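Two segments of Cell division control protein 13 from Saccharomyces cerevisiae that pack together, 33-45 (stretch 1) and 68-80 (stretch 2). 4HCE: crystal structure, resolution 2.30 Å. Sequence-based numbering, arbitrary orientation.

Stretch 1 (33-45) SINEFKYCTLKLY
Stretch 2 (68-80) VIPTRERICELFG

The two stretches bury 670 Å² between them, pairing antiparallel through K43-V68 and, more loosely, L42-I69, while helix 72-79 packs against the 3-10 turn 34-36 and the residues after it. N35 N donates to S33 OG (2.9 Å) at the start of the turn. I34 (t, p) points toward the helix, its CD1 3.7 Å from both I75 CG2 and C76 SG, its terminal methyl touching both. N35 faces away, yet a water donates to N35 OD1 (2.8 Å) and accepts a weak bond from R72 NH1 (2.6 Å). I75 (m, t) sets CD1 over one face of the F37 ring (F37 m, chi2 -75°), 4.2 Å from its centroid. The aliphatic part of R72 (m, t, m) runs past F37, R72 CG lying 3.2 Å from F37 O, and one face of its flat guanidinium meets K38 CB, 3.7 Å from R72 NH1. After the extended T41 (phi/psi -114/139), L42 (t, p) fits among three apolar side chains: L42 CB to I75 CD1 3.8 Å, L42 CD2 to I69 CG1 3.9 Å and L42 CD2 to F79 CE2 4.1 Å. I69 N donates to L42 O (3.0 Å, 167°), whereas a water bridges L42 N (2.9 Å) and I69 O (2.5 Å). On the face opposite L42 and I69, K43 CG meets V68 CG1 at 4.1 Å, its aliphatic part giving V68 an apolar neighbour. L44 (m, t) brings CD1 to 4.0 Å from I69 CD1, methyl against methyl.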

# COMPACT_ATOMS: atom_id res chain seq x y z
N SER B 33 15.69 -10.09 4.72
CA SER B 33 15.28 -11.29 5.45
C SER B 33 13.80 -11.24 5.73
O SER B 33 13.16 -10.21 5.54
CB SER B 33 16.07 -11.47 6.77
OG SER B 33 15.40 -10.88 7.89
N ILE B 34 13.27 -12.36 6.21
CA ILE B 34 11.89 -12.48 6.65
C ILE B 34 11.54 -11.51 7.79
O ILE B 34 10.38 -11.15 7.96
CB ILE B 34 11.57 -13.95 7.08
CG1 ILE B 34 10.06 -14.16 7.30
CG2 ILE B 34 12.39 -14.37 8.32
CD1 ILE B 34 9.21 -13.99 6.06
N ASN B 35 12.55 -11.09 8.55
CA ASN B 35 12.34 -10.20 9.71
C ASN B 35 11.78 -8.83 9.35
O ASN B 35 11.15 -8.18 10.17
CB ASN B 35 13.62 -10.03 10.52
CG ASN B 35 14.14 -11.34 11.09
OD1 ASN B 35 13.37 -12.23 11.47
ND2 ASN B 35 15.46 -11.48 11.14
N GLU B 36 12.01 -8.41 8.10
CA GLU B 36 11.49 -7.15 7.56
C GLU B 36 9.97 -7.09 7.60
O GLU B 36 9.40 -6.00 7.56
CB GLU B 36 11.90 -6.99 6.10
CG GLU B 36 13.29 -7.52 5.77
CD GLU B 36 14.37 -6.48 5.94
OE1 GLU B 36 14.17 -5.36 5.43
OE2 GLU B 36 15.40 -6.77 6.57
N PHE B 37 9.33 -8.26 7.68
CA PHE B 37 7.89 -8.38 7.58
C PHE B 37 7.17 -8.65 8.90
O PHE B 37 6.06 -9.19 8.91
CB PHE B 37 7.51 -9.38 6.47
CG PHE B 37 8.13 -9.03 5.15
CD1 PHE B 37 7.63 -7.96 4.39
CD2 PHE B 37 9.27 -9.69 4.70
CE1 PHE B 37 8.23 -7.59 3.20
CE2 PHE B 37 9.87 -9.32 3.51
CZ PHE B 37 9.36 -8.27 2.76
N LYS B 38 7.80 -8.28 10.01
CA LYS B 38 7.09 -8.31 11.29
C LYS B 38 5.95 -7.28 11.28
O LYS B 38 4.80 -7.64 11.57
CB LYS B 38 8.01 -8.08 12.49
CG LYS B 38 7.32 -8.35 13.82
CD LYS B 38 8.26 -8.17 15.00
CE LYS B 38 7.53 -8.38 16.32
NZ LYS B 38 8.29 -7.75 17.44
N TYR B 39 6.29 -6.04 10.92
CA TYR B 39 5.34 -4.91 10.88
C TYR B 39 4.92 -4.56 9.45
O TYR B 39 3.74 -4.30 9.16
CB TYR B 39 5.95 -3.67 11.55
CG TYR B 39 6.41 -3.88 12.97
CD1 TYR B 39 5.49 -3.90 14.03
CD2 TYR B 39 7.76 -4.05 13.27
CE1 TYR B 39 5.91 -4.09 15.34
CE2 TYR B 39 8.19 -4.24 14.57
CZ TYR B 39 7.26 -4.26 15.61
OH TYR B 39 7.70 -4.45 16.90
N CYS B 40 5.92 -4.55 8.56
CA CYS B 40 5.73 -4.30 7.15
C CYS B 40 5.08 -5.48 6.42
O CYS B 40 5.25 -6.63 6.82
CB CYS B 40 7.08 -4.04 6.50
SG CYS B 40 6.90 -3.03 5.03
N THR B 41 4.37 -5.17 5.34
CA THR B 41 3.68 -6.18 4.53
C THR B 41 4.28 -6.29 3.11
O THR B 41 4.65 -5.29 2.50
CB THR B 41 2.17 -5.90 4.50
OG1 THR B 41 1.67 -6.03 5.84
CG2 THR B 41 1.42 -6.87 3.60
N LEU B 42 4.41 -7.51 2.62
CA LEU B 42 4.86 -7.75 1.27
C LEU B 42 3.67 -7.63 0.33
O LEU B 42 2.63 -8.28 0.53
CB LEU B 42 5.54 -9.11 1.15
CG LEU B 42 6.02 -9.55 -0.24
CD1 LEU B 42 7.16 -8.67 -0.75
CD2 LEU B 42 6.44 -11.01 -0.17
N LYS B 43 3.82 -6.77 -0.67
CA LYS B 43 2.81 -6.51 -1.68
C LYS B 43 3.38 -6.81 -3.07
O LYS B 43 4.56 -6.50 -3.35
CB LYS B 43 2.34 -5.06 -1.63
CG LYS B 43 1.62 -4.70 -0.34
CD LYS B 43 1.67 -3.21 -0.07
CE LYS B 43 1.91 -2.92 1.40
NZ LYS B 43 0.71 -2.42 2.15
N LEU B 44 2.55 -7.43 -3.91
CA LEU B 44 2.94 -7.66 -5.32
C LEU B 44 2.04 -6.87 -6.25
O LEU B 44 0.87 -6.66 -5.95
CB LEU B 44 2.88 -9.14 -5.67
CG LEU B 44 3.64 -10.09 -4.74
CD1 LEU B 44 3.40 -11.51 -5.24
CD2 LEU B 44 5.13 -9.79 -4.67
N TYR B 45 2.59 -6.43 -7.37
CA TYR B 45 1.81 -5.74 -8.38
C TYR B 45 1.67 -6.60 -9.61
O TYR B 45 2.67 -7.04 -10.20
CB TYR B 45 2.39 -4.36 -8.72
CG TYR B 45 2.44 -3.54 -7.47
CD1 TYR B 45 1.26 -3.15 -6.85
CD2 TYR B 45 3.65 -3.25 -6.84
CE1 TYR B 45 1.26 -2.45 -5.68
CE2 TYR B 45 3.67 -2.54 -5.64
CZ TYR B 45 2.47 -2.16 -5.07
OH TYR B 45 2.45 -1.44 -3.90
N VAL B 68 -1.55 -8.54 -1.45
CA VAL B 68 -0.83 -8.67 -0.21
C VAL B 68 -0.61 -10.13 0.10
O VAL B 68 -1.51 -10.97 -0.12
CB VAL B 68 -1.50 -7.90 0.98
CG1 VAL B 68 -1.90 -6.49 0.59
CG2 VAL B 68 -2.73 -8.62 1.49
N ILE B 69 0.61 -10.43 0.55
CA ILE B 69 0.97 -11.68 1.24
C ILE B 69 0.99 -11.27 2.71
O ILE B 69 1.95 -10.66 3.17
CB ILE B 69 2.37 -12.21 0.86
CG1 ILE B 69 2.72 -11.90 -0.61
CG2 ILE B 69 2.51 -13.69 1.18
CD1 ILE B 69 2.02 -12.76 -1.65
N PRO B 70 -0.09 -11.57 3.44
CA PRO B 70 -0.38 -10.96 4.76
C PRO B 70 0.50 -11.33 5.99
O PRO B 70 0.62 -10.51 6.91
CB PRO B 70 -1.85 -11.32 5.04
CG PRO B 70 -2.24 -12.33 4.01
CD PRO B 70 -1.16 -12.48 2.98
N THR B 71 1.10 -12.52 6.03
CA THR B 71 1.92 -12.89 7.20
C THR B 71 3.29 -13.41 6.74
O THR B 71 3.45 -13.86 5.60
CB THR B 71 1.23 -14.01 8.03
OG1 THR B 71 1.03 -15.14 7.17
CG2 THR B 71 -0.13 -13.57 8.58
N ARG B 72 4.28 -13.34 7.64
CA ARG B 72 5.60 -13.98 7.39
C ARG B 72 5.53 -15.48 7.10
O ARG B 72 6.28 -16.01 6.28
CB ARG B 72 6.53 -13.73 8.57
CG ARG B 72 7.00 -12.28 8.65
CD ARG B 72 7.77 -12.05 9.93
NE ARG B 72 6.88 -12.17 11.08
CZ ARG B 72 7.26 -12.02 12.34
NH1 ARG B 72 8.53 -11.76 12.62
NH2 ARG B 72 6.38 -12.13 13.32
N GLU B 73 4.60 -16.16 7.77
CA GLU B 73 4.40 -17.58 7.61
C GLU B 73 3.95 -17.91 6.18
O GLU B 73 4.43 -18.86 5.57
CB GLU B 73 3.36 -18.08 8.63
CG GLU B 73 2.96 -19.53 8.44
CD GLU B 73 1.83 -19.97 9.36
OE1 GLU B 73 1.71 -21.18 9.58
OE2 GLU B 73 1.04 -19.12 9.85
N ARG B 74 3.02 -17.11 5.67
CA ARG B 74 2.57 -17.26 4.31
C ARG B 74 3.67 -16.93 3.29
O ARG B 74 3.79 -17.59 2.27
CB ARG B 74 1.29 -16.43 4.08
CG ARG B 74 0.76 -16.48 2.66
CD ARG B 74 0.38 -17.89 2.25
NE ARG B 74 -0.42 -17.85 1.04
CZ ARG B 74 -0.71 -18.90 0.29
NH1 ARG B 74 -0.24 -20.10 0.61
NH2 ARG B 74 -1.46 -18.74 -0.80
N ILE B 75 4.47 -15.91 3.58
CA ILE B 75 5.63 -15.58 2.74
C ILE B 75 6.59 -16.77 2.65
O ILE B 75 7.06 -17.10 1.57
CB ILE B 75 6.37 -14.34 3.29
CG1 ILE B 75 5.51 -13.07 3.12
CG2 ILE B 75 7.75 -14.15 2.65
CD1 ILE B 75 6.09 -11.84 3.80
N CYS B 76 6.85 -17.40 3.79
CA CYS B 76 7.76 -18.54 3.87
C CYS B 76 7.24 -19.75 3.10
O CYS B 76 7.98 -20.38 2.35
CB CYS B 76 8.05 -18.91 5.33
SG CYS B 76 9.17 -17.70 6.06
N GLU B 77 5.96 -20.05 3.30
CA GLU B 77 5.30 -21.17 2.63
C GLU B 77 5.49 -21.09 1.11
O GLU B 77 5.78 -22.11 0.46
CB GLU B 77 3.81 -21.17 2.97
CG GLU B 77 2.99 -22.25 2.27
CD GLU B 77 1.54 -22.27 2.74
OE1 GLU B 77 0.87 -21.22 2.76
OE2 GLU B 77 1.06 -23.36 3.11
N LEU B 78 5.32 -19.88 0.57
CA LEU B 78 5.36 -19.65 -0.86
C LEU B 78 6.79 -19.61 -1.38
O LEU B 78 7.11 -20.23 -2.40
CB LEU B 78 4.63 -18.32 -1.21
CG LEU B 78 3.11 -18.28 -1.02
CD1 LEU B 78 2.56 -16.86 -1.11
CD2 LEU B 78 2.40 -19.19 -2.03
N PHE B 79 7.64 -18.89 -0.66
CA PHE B 79 8.97 -18.54 -1.16
C PHE B 79 10.10 -19.21 -0.41
O PHE B 79 11.21 -19.28 -0.91
CB PHE B 79 9.18 -17.01 -1.12
CG PHE B 79 8.16 -16.23 -1.91
CD1 PHE B 79 8.09 -16.37 -3.31
CD2 PHE B 79 7.29 -15.36 -1.28
CE1 PHE B 79 7.15 -15.66 -4.04
CE2 PHE B 79 6.34 -14.65 -2.00
CZ PHE B 79 6.28 -14.79 -3.38
N GLY B 80 9.83 -19.69 0.81
CA GLY B 80 10.87 -20.28 1.63
C GLY B 80 11.59 -19.21 2.41
O GLY B 80 11.89 -18.15 1.86
O HOH W 1 10.70 -12.87 11.70
O HOH W 2 3.71 -9.55 4.57